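Local coordinates for diaphanous protein (Entamoeba histolytica, PDB 4DVG) that probably acts as a Rho-regulated formin whose GTPase-binding and FH3 regions control its activity in actin-filament assembly, at residues F237-A240 against S241-I245; L179-I182 against T183-S186; D259-N262 against S263-I267; G106-A109 against N110-I114. All coordinates share one frame; numbering follows the deposited sequence.

Contact 1 of 4, residues F237-A240 against S241-I245; sequences FKHA and SLVLI
A serine folded back onto its own helix marks the first turns of helix 236-249, in the FH3 region, where S241 meets F237 and V243 meets H239. S241 gives F237 O two hydrogen bonds: OG donates at 2.7 Å from F237 O, and the backbone N of S241 donates to F237 O at 2.9 Å. The two donors come from opposite faces of the carbonyl plane, both tilted out of it. The hydroxyl gets there because OG stands beside the backbone N and opposite the carbonyl carbon (chi1 -68°), which turns it back down the helix and satisfies its donor within this buried surface. The same hydroxyl oxygen, S241 OG, lies 3.4 Å from F237 CE2, oblique to the phenyl ring.

Elsewhere on the helix, the partly exposed pair H239 and V243 meets by a CH-pi contact. V243 CG2 sits over one face of the imidazole, 3.7 Å from the centroid of the H239 ring and displaced toward its rim, with H239 NE2 3.5 Å from V243 CG2. L242 turns its CG past K238 O at 3.4 Å, while the ammonium end of K238 forms a cation-pi pair with F229.

F237, A240 and S241 also pack on helix 172-187, whereas K238, L242 and I245 face helix 269-277. The serine bond is a general feature of buried helical serines; the covering of one helix on several sides by others is consistent with the armadillo-like helical repeats of formin FH3 regions.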
loop_
_atom_site.group_PDB
_atom_site.type_symbol
_atom_site.label_atom_id
_atom_site.label_comp_id
_atom_site.label_asym_id
_atom_site.label_seq_id
_atom_site.Cartn_x
_atom_site.Cartn_y
_atom_site.Cartn_z
ATOM N N PHE B 237 -2.700 -1.339 16.188
ATOM C CA PHE B 237 -3.109 -0.003 16.610
ATOM C C PHE B 237 -2.797 0.233 18.077
ATOM O O PHE B 237 -2.419 1.335 18.454
ATOM C CB PHE B 237 -4.602 0.195 16.352
ATOM C CG PHE B 237 -5.072 1.610 16.512
ATOM C CD1 PHE B 237 -5.134 2.459 15.419
ATOM C CD2 PHE B 237 -5.494 2.085 17.752
ATOM C CE1 PHE B 237 -5.592 3.769 15.555
ATOM C CE2 PHE B 237 -5.952 3.393 17.903
ATOM C CZ PHE B 237 -5.997 4.238 16.800
ATOM N N LYS B 238 -2.975 -0.801 18.898
ATOM C CA LYS B 238 -2.606 -0.740 20.303
ATOM C C LYS B 238 -1.121 -0.500 20.389
ATOM O O LYS B 238 -0.654 0.442 21.078
ATOM C CB LYS B 238 -2.945 -2.032 21.028
ATOM C CG LYS B 238 -4.429 -2.233 21.253
ATOM C CD LYS B 238 -4.919 -1.477 22.482
ATOM C CE LYS B 238 -6.381 -1.829 22.780
ATOM N NZ LYS B 238 -6.806 -1.368 24.134
ATOM N N HIS B 239 -0.369 -1.343 19.687
ATOM C CA HIS B 239 1.061 -1.138 19.676
ATOM C C HIS B 239 1.416 0.275 19.232
ATOM O O HIS B 239 2.179 0.963 19.904
ATOM C CB HIS B 239 1.805 -2.143 18.804
ATOM C CG HIS B 239 3.276 -1.881 18.754
ATOM N ND1 HIS B 239 3.917 -1.436 17.618
ATOM C CD2 HIS B 239 4.221 -1.932 19.724
ATOM C CE1 HIS B 239 5.201 -1.266 17.878
ATOM N NE2 HIS B 239 5.411 -1.558 19.151
ATOM N N ALA B 240 0.870 0.711 18.102
ATOM C CA ALA B 240 1.324 1.965 17.514
ATOM C C ALA B 240 0.966 3.129 18.422
ATOM O O ALA B 240 1.725 4.098 18.537
ATOM C CB ALA B 240 0.764 2.156 16.110
ATOM N N SER B 241 -0.184 3.005 19.081
ATOM C CA SER B 241 -0.644 3.977 20.056
ATOM C C SER B 241 0.319 4.035 21.251
ATOM O O SER B 241 0.693 5.103 21.714
ATOM C CB SER B 241 -2.040 3.614 20.527
ATOM O OG SER B 241 -2.999 3.771 19.499
ATOM N N LEU B 242 0.738 2.878 21.740
ATOM C CA LEU B 242 1.730 2.854 22.797
ATOM C C LEU B 242 3.021 3.560 22.389
ATOM O O LEU B 242 3.601 4.308 23.165
ATOM C CB LEU B 242 1.999 1.421 23.245
ATOM C CG LEU B 242 0.820 0.968 24.111
ATOM C CD1 LEU B 242 0.701 -0.538 24.256
ATOM C CD2 LEU B 242 0.934 1.652 25.474
ATOM N N VAL B 243 3.465 3.323 21.165
ATOM C CA VAL B 243 4.702 3.918 20.704
ATOM C C VAL B 243 4.585 5.430 20.696
ATOM O O VAL B 243 5.494 6.131 21.119
ATOM C CB VAL B 243 5.093 3.400 19.321
ATOM C CG1 VAL B 243 6.292 4.140 18.825
ATOM C CG2 VAL B 243 5.361 1.897 19.372
ATOM N N LEU B 244 3.446 5.935 20.249
ATOM C CA LEU B 244 3.216 7.381 20.234
ATOM C C LEU B 244 3.227 7.981 21.651
ATOM O O LEU B 244 3.794 9.052 21.895
ATOM C CB LEU B 244 1.877 7.705 19.561
ATOM C CG LEU B 244 1.609 9.200 19.540
ATOM C CD1 LEU B 244 2.794 9.840 18.874
ATOM C CD2 LEU B 244 0.300 9.552 18.844
ATOM N N ILE B 245 2.581 7.283 22.577
ATOM C CA ILE B 245 2.451 7.759 23.936
ATOM C C ILE B 245 3.815 7.864 24.567
ATOM O O ILE B 245 4.192 8.926 25.053
ATOM C CB ILE B 245 1.531 6.867 24.782
ATOM C CG1 ILE B 245 0.070 7.162 24.435
ATOM C CG2 ILE B 245 1.726 7.150 26.258
ATOM C CD1 ILE B 245 -0.843 5.969 24.709
#

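Contact 2 of 4, residues L179-I182 against T183-S186; sequences LLEI and TLTS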
loop_
_atom_site.group_PDB
_atom_site.type_symbol
_atom_site.label_atom_id
_atom_site.label_comp_id
_atom_site.label_asym_id
_atom_site.label_seq_id
_atom_site.Cartn_x
_atom_site.Cartn_y
_atom_site.Cartn_z
ATOM N N LEU B 179 -2.398 7.124 12.117
ATOM C CA LEU B 179 -1.668 7.060 13.369
ATOM C C LEU B 179 -0.188 6.811 13.089
ATOM O O LEU B 179 0.687 7.478 13.650
ATOM C CB LEU B 179 -2.232 5.979 14.277
ATOM C CG LEU B 179 -1.510 5.793 15.613
ATOM C CD1 LEU B 179 -2.034 6.753 16.664
ATOM C CD2 LEU B 179 -1.642 4.362 16.088
ATOM N N LEU B 180 0.078 5.853 12.200
ATOM C CA LEU B 180 1.431 5.513 11.821
ATOM C C LEU B 180 2.164 6.727 11.263
ATOM O O LEU B 180 3.371 6.908 11.503
ATOM C CB LEU B 180 1.439 4.391 10.803
ATOM C CG LEU B 180 1.104 2.993 11.315
ATOM C CD1 LEU B 180 1.111 2.027 10.126
ATOM C CD2 LEU B 180 2.092 2.526 12.406
ATOM N N GLU B 181 1.434 7.562 10.529
ATOM C CA GLU B 181 2.025 8.785 10.016
ATOM C C GLU B 181 2.283 9.830 11.133
ATOM O O GLU B 181 3.368 10.405 11.201
ATOM C CB GLU B 181 1.238 9.343 8.825
ATOM C CG GLU B 181 1.811 10.650 8.244
ATOM C CD GLU B 181 3.308 10.603 7.983
ATOM O OE1 GLU B 181 3.860 9.506 7.795
ATOM O OE2 GLU B 181 3.938 11.673 7.961
ATOM N N ILE B 182 1.313 10.034 12.027
ATOM C CA ILE B 182 1.542 10.860 13.215
ATOM C C ILE B 182 2.765 10.368 14.020
ATOM O O ILE B 182 3.556 11.174 14.501
ATOM C CB ILE B 182 0.341 10.837 14.171
ATOM C CG1 ILE B 182 -0.987 11.042 13.435
ATOM C CG2 ILE B 182 0.541 11.782 15.310
ATOM C CD1 ILE B 182 -1.295 12.419 13.073
ATOM N N THR B 183 2.914 9.055 14.181
ATOM C CA THR B 183 3.947 8.536 15.082
ATOM C C THR B 183 5.311 8.780 14.486
ATOM O O THR B 183 6.229 9.204 15.175
ATOM C CB THR B 183 3.802 7.027 15.366
ATOM O OG1 THR B 183 3.859 6.305 14.128
ATOM C CG2 THR B 183 2.496 6.757 16.017
ATOM N N LEU B 184 5.430 8.491 13.198
ATOM C CA LEU B 184 6.619 8.816 12.428
ATOM C C LEU B 184 6.967 10.299 12.593
ATOM O O LEU B 184 8.134 10.652 12.812
ATOM C CB LEU B 184 6.388 8.494 10.956
ATOM C CG LEU B 184 7.636 8.508 10.094
ATOM C CD1 LEU B 184 8.526 7.361 10.519
ATOM C CD2 LEU B 184 7.261 8.404 8.618
ATOM N N THR B 185 5.960 11.165 12.509
ATOM C CA THR B 185 6.226 12.581 12.674
ATOM C C THR B 185 6.801 12.880 14.054
ATOM O O THR B 185 7.842 13.518 14.172
ATOM C CB THR B 185 4.980 13.439 12.414
ATOM O OG1 THR B 185 4.435 13.121 11.125
ATOM C CG2 THR B 185 5.351 14.918 12.466
ATOM N N SER B 186 6.130 12.384 15.091
ATOM C CA SER B 186 6.526 12.605 16.489
ATOM C C SER B 186 7.972 12.238 16.834
ATOM O O SER B 186 8.505 12.696 17.840
ATOM C CB SER B 186 5.604 11.804 17.408
ATOM O OG SER B 186 5.872 10.411 17.327
#
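L179 begins the contact by placing its CG 4.1 Å from T183 CG2, the two side chains crossing at a slant, while L179 O accepts the backbone N of T183. At L180 the carbonyl takes a second donor. T183 OG1 lies 2.7 Å from L180 O and bonds to it from above the carbonyl plane, on the same face as L184 N, which donates to L180 O at 3.1 Å. The hydroxyl reaches this oxygen because it stands between the backbone N and the carbonyl carbon of its own residue (chi1 58°).

E181 O is shared differently: T185 N at 3.0 Å and T185 OG1 at 2.9 Å from E181 O donate from opposite faces of its plane. The E181 side chain bends at chi2 (49°) and curls along the helix, bringing OE1 within 3.7 Å of L184 CD2, while OE2 is hydrogen-bonded to T148. I182 closes the turn through its carbonyl, with S186 N donating to I182 O at 2.9 Å.

Helix 172-187 is flanked by neighbours on several sides, with L180 and L184 exposed: L179 and S186 lie against helix 236-249, E181, L184 and T185 against helix 145-152, and I182 rests on helices 160-165 and 203-213.

Contact 3 of 4, residues D259-N262 against S263-I267; sequences DVRN and SFIEI
V260 and F264 share one flank of helix 254-265, a helix of the all-helical FH3 region, as it approaches its C-terminal end. Their side chains run side by side in the same direction, and V260 CG1 meets the rim of the phenyl ring in its plane, 4.0 Å from F264 CE2. The ring comes back toward V260 because F264 CG stands beside its own backbone N (chi1 -83°). Beyond this pair, F264 stacks with F222 and packs on I245 and L248 of helix 236-249.

On another flank R261 CG stands opposite its backbone N (chi1 -179°) and passes 3.9 Å from I265 CD1. The chain continues straight through chi2 before bending at chi3, and the guanidinium reaches helix 290-309, where NH2 forms a salt bridge with D301. I265 CD1 also has the amide of N262 alongside it, with N262 OD1 3.9 Å away, so that this methyl lies near both R261 and N262.

S263 turns its hydroxyl back to D259, OG standing beside the backbone N of S263 (chi1 -52°). The long hydrogen bond from S263 OG to D259 O measures 3.3 Å, and S263 N donates to the same D259 O at 3.2 Å from the opposite face of the carbonyl plane. Farther along, E266 N donates to N262 O at 2.7 Å.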
loop_
_atom_site.group_PDB
_atom_site.type_symbol
_atom_site.label_atom_id
_atom_site.label_comp_id
_atom_site.label_asym_id
_atom_site.label_seq_id
_atom_site.Cartn_x
_atom_site.Cartn_y
_atom_site.Cartn_z
ATOM N N ASP B 259 4.924 16.182 33.299
ATOM C CA ASP B 259 3.778 16.955 32.795
ATOM C C ASP B 259 2.905 16.257 31.739
ATOM O O ASP B 259 1.675 16.217 31.864
ATOM C CB ASP B 259 4.274 18.295 32.236
ATOM C CG ASP B 259 3.138 19.229 31.850
ATOM O OD1 ASP B 259 2.546 19.865 32.760
ATOM O OD2 ASP B 259 2.849 19.336 30.634
ATOM N N VAL B 260 3.547 15.748 30.688
ATOM C CA VAL B 260 2.876 15.006 29.627
ATOM C C VAL B 260 2.206 13.738 30.175
ATOM O O VAL B 260 1.005 13.490 29.951
ATOM C CB VAL B 260 3.866 14.620 28.506
ATOM C CG1 VAL B 260 3.287 13.529 27.643
ATOM C CG2 VAL B 260 4.228 15.836 27.664
ATOM N N ARG B 261 2.978 12.935 30.897
ATOM C CA ARG B 261 2.413 11.753 31.530
ATOM C C ARG B 261 1.254 12.081 32.500
ATOM O O ARG B 261 0.295 11.313 32.580
ATOM C CB ARG B 261 3.489 10.911 32.219
ATOM C CG ARG B 261 2.919 9.648 32.862
ATOM C CD ARG B 261 3.975 8.810 33.527
ATOM N NE ARG B 261 5.149 9.633 33.765
ATOM C CZ ARG B 261 6.390 9.244 33.533
ATOM N NH1 ARG B 261 6.649 8.029 33.051
ATOM N NH2 ARG B 261 7.366 10.076 33.796
ATOM N N ASN B 262 1.333 13.198 33.230
ATOM C CA ASN B 262 0.214 13.590 34.093
ATOM C C ASN B 262 -1.087 13.751 33.278
ATOM O O ASN B 262 -2.126 13.227 33.680
ATOM C CB ASN B 262 0.508 14.854 34.902
ATOM C CG ASN B 262 1.401 14.599 36.129
ATOM O OD1 ASN B 262 1.609 13.459 36.566
ATOM N ND2 ASN B 262 1.919 15.693 36.702
ATOM N N SER B 263 -1.011 14.451 32.138
ATOM C CA SER B 263 -2.130 14.563 31.194
ATOM C C SER B 263 -2.718 13.191 30.831
ATOM O O SER B 263 -3.924 13.050 30.660
ATOM C CB SER B 263 -1.699 15.202 29.872
ATOM O OG SER B 263 -1.030 16.423 30.028
ATOM N N PHE B 264 -1.864 12.192 30.667
ATOM C CA PHE B 264 -2.340 10.868 30.307
ATOM C C PHE B 264 -2.919 10.174 31.525
ATOM O O PHE B 264 -3.934 9.496 31.435
ATOM C CB PHE B 264 -1.218 10.012 29.686
ATOM C CG PHE B 264 -1.004 10.264 28.224
ATOM C CD1 PHE B 264 -1.875 9.736 27.282
ATOM C CD2 PHE B 264 0.069 11.034 27.784
ATOM C CE1 PHE B 264 -1.681 9.974 25.927
ATOM C CE2 PHE B 264 0.264 11.287 26.424
ATOM C CZ PHE B 264 -0.607 10.750 25.497
ATOM N N ILE B 265 -2.276 10.338 32.670
ATOM C CA ILE B 265 -2.845 9.800 33.892
ATOM C C ILE B 265 -4.226 10.397 34.115
ATOM O O ILE B 265 -5.167 9.692 34.479
ATOM C CB ILE B 265 -1.974 10.104 35.097
ATOM C CG1 ILE B 265 -0.734 9.210 35.083
ATOM C CG2 ILE B 265 -2.762 9.883 36.379
ATOM C CD1 ILE B 265 0.393 9.770 35.890
ATOM N N GLU B 266 -4.336 11.696 33.857
ATOM C CA GLU B 266 -5.551 12.450 34.097
ATOM C C GLU B 266 -6.739 11.907 33.305
ATOM O O GLU B 266 -7.877 12.139 33.685
ATOM C CB GLU B 266 -5.304 13.919 33.752
ATOM C CG GLU B 266 -6.310 14.918 34.302
ATOM C CD GLU B 266 -5.977 16.354 33.897
ATOM O OE1 GLU B 266 -4.785 16.653 33.636
ATOM O OE2 GLU B 266 -6.910 17.185 33.833
ATOM N N ILE B 267 -6.478 11.178 32.218
ATOM C CA ILE B 267 -7.550 10.697 31.343
ATOM C C ILE B 267 -7.702 9.179 31.298
ATOM O O ILE B 267 -8.361 8.638 30.408
ATOM C CB ILE B 267 -7.424 11.225 29.898
ATOM C CG1 ILE B 267 -6.087 10.808 29.294
ATOM C CG2 ILE B 267 -7.587 12.730 29.856
ATOM C CD1 ILE B 267 -5.906 11.257 27.898
#

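Contact 4 of 4, residues G106-A109 against N110-I114; sequences GGLA and NLMAI
M112, a selenomethionine, packs against L108 one turn earlier at the start of helix 108-120. Its CB lies 3.3 Å from L108 O, and CG, set beside the backbone N (chi1 -70°), stays close to that oxygen while meeting L108 CD1 at 3.9 Å. The two side chains lie next to each other and point the same way. Beyond CG the chain bends at both chi2 and chi3, so SE and CE lead away from L108; M112 also touches L151, L160 and L161 of two other helices. The backbones are joined beneath this pair, M112 N donating to L108 O at 2.8 Å.

G107 occupies the N-cap position with a positive phi of 74°, a backbone shape that favours glycine, and its carbonyl accepts L111 N at 3.0 Å. N110 folds its amide back toward this glycine: ND2 is 3.6 Å from G107 N and makes a weak hydrogen bond to A72 O. L108 and L111 bury their ends against helix 127-141, with L108 also reaching helix 145-152. This is a helix N-terminus with glycine at the N-cap, here opening a helix whose apolar side is packed into an all-helical domain.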
loop_
_atom_site.group_PDB
_atom_site.type_symbol
_atom_site.label_atom_id
_atom_site.label_comp_id
_atom_site.label_asym_id
_atom_site.label_seq_id
_atom_site.Cartn_x
_atom_site.Cartn_y
_atom_site.Cartn_z
ATOM N N GLY B 106 5.409 21.060 -3.845
ATOM C CA GLY B 106 4.145 21.394 -3.218
ATOM C C GLY B 106 3.446 20.088 -2.936
ATOM O O GLY B 106 3.822 19.352 -2.015
ATOM N N GLY B 107 2.434 19.788 -3.736
ATOM C CA GLY B 107 1.995 18.413 -3.887
ATOM C C GLY B 107 1.237 17.885 -2.697
ATOM O O GLY B 107 0.035 17.615 -2.790
ATOM N N LEU B 108 1.937 17.739 -1.576
ATOM C CA LEU B 108 1.321 17.292 -0.334
ATOM C C LEU B 108 0.367 18.355 0.220
ATOM O O LEU B 108 -0.759 18.063 0.589
ATOM C CB LEU B 108 2.390 16.980 0.695
ATOM C CG LEU B 108 1.857 16.569 2.055
ATOM C CD1 LEU B 108 0.993 15.290 1.953
ATOM C CD2 LEU B 108 3.011 16.385 3.009
ATOM N N ALA B 109 0.815 19.598 0.262
ATOM C CA ALA B 109 -0.022 20.657 0.801
ATOM C C ALA B 109 -1.288 20.778 -0.028
ATOM O O ALA B 109 -2.343 21.205 0.475
ATOM C CB ALA B 109 0.728 21.974 0.823
ATOM N N ASN B 110 -1.165 20.397 -1.300
ATOM C CA ASN B 110 -2.272 20.474 -2.241
ATOM C C ASN B 110 -3.277 19.354 -2.029
ATOM O O ASN B 110 -4.496 19.547 -2.155
ATOM C CB ASN B 110 -1.752 20.443 -3.673
ATOM C CG ASN B 110 -1.022 21.718 -4.052
ATOM O OD1 ASN B 110 -1.157 22.740 -3.381
ATOM N ND2 ASN B 110 -0.250 21.668 -5.130
ATOM N N LEU B 111 -2.737 18.182 -1.717
ATOM C CA LEU B 111 -3.525 17.001 -1.471
ATOM C C LEU B 111 -4.197 17.119 -0.108
ATOM O O LEU B 111 -5.332 16.671 0.071
ATOM C CB LEU B 111 -2.631 15.762 -1.523
ATOM C CG LEU B 111 -3.295 14.411 -1.266
ATOM C CD1 LEU B 111 -4.301 14.123 -2.353
ATOM C CD2 LEU B 111 -2.253 13.304 -1.185
HETATM N N MSE B 112 -3.492 17.733 0.843
HETATM C CA MSE B 112 -4.015 17.953 2.194
HETATM C C MSE B 112 -5.232 18.871 2.191
HETATM O O MSE B 112 -6.174 18.666 2.952
HETATM C CB MSE B 112 -2.922 18.525 3.098
HETATM C CG MSE B 112 -1.851 17.509 3.414
HETATM SE SE MSE B 112 -2.433 16.136 4.673
HETATM C CE MSE B 112 -2.234 17.162 6.330
ATOM N N ALA B 113 -5.193 19.883 1.328
ATOM C CA ALA B 113 -6.266 20.839 1.185
ATOM C C ALA B 113 -7.516 20.120 0.681
ATOM O O ALA B 113 -8.640 20.379 1.135
ATOM C CB ALA B 113 -5.858 21.924 0.205
ATOM N N ILE B 114 -7.307 19.220 -0.273
ATOM C CA ILE B 114 -8.399 18.454 -0.835
ATOM C C ILE B 114 -8.957 17.560 0.250
ATOM O O ILE B 114 -10.168 17.390 0.371
ATOM C CB ILE B 114 -7.934 17.627 -2.038
ATOM C CG1 ILE B 114 -7.996 18.480 -3.294
ATOM C CG2 ILE B 114 -8.809 16.419 -2.238
ATOM C CD1 ILE B 114 -7.108 17.979 -4.381
#

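Overall arrangement
All four contacts are local, each along one helix or at its end, but their settings differ. Contacts 1 and 2 are buried and touch directly, A240 CB lying 3.3 Å from L179 CD2, so helix 236-249 of the FH3 region packs on helix 172-187, most of which belongs to the GTPase-binding region. Contact 3 is partly buried and touches contact 1 through I245 and F264, on the next helix along the chain. Contact 4, also partly buried, lies across the chain's centre from contact 1, their centres about 27 Å apart. Hydroxyls returned to backbone carbonyls recur in contacts 1, 2 and 3; contact 4 combines a glycine N-cap with apolar packing, while contact 3 adds a salt bridge to helix 290-309.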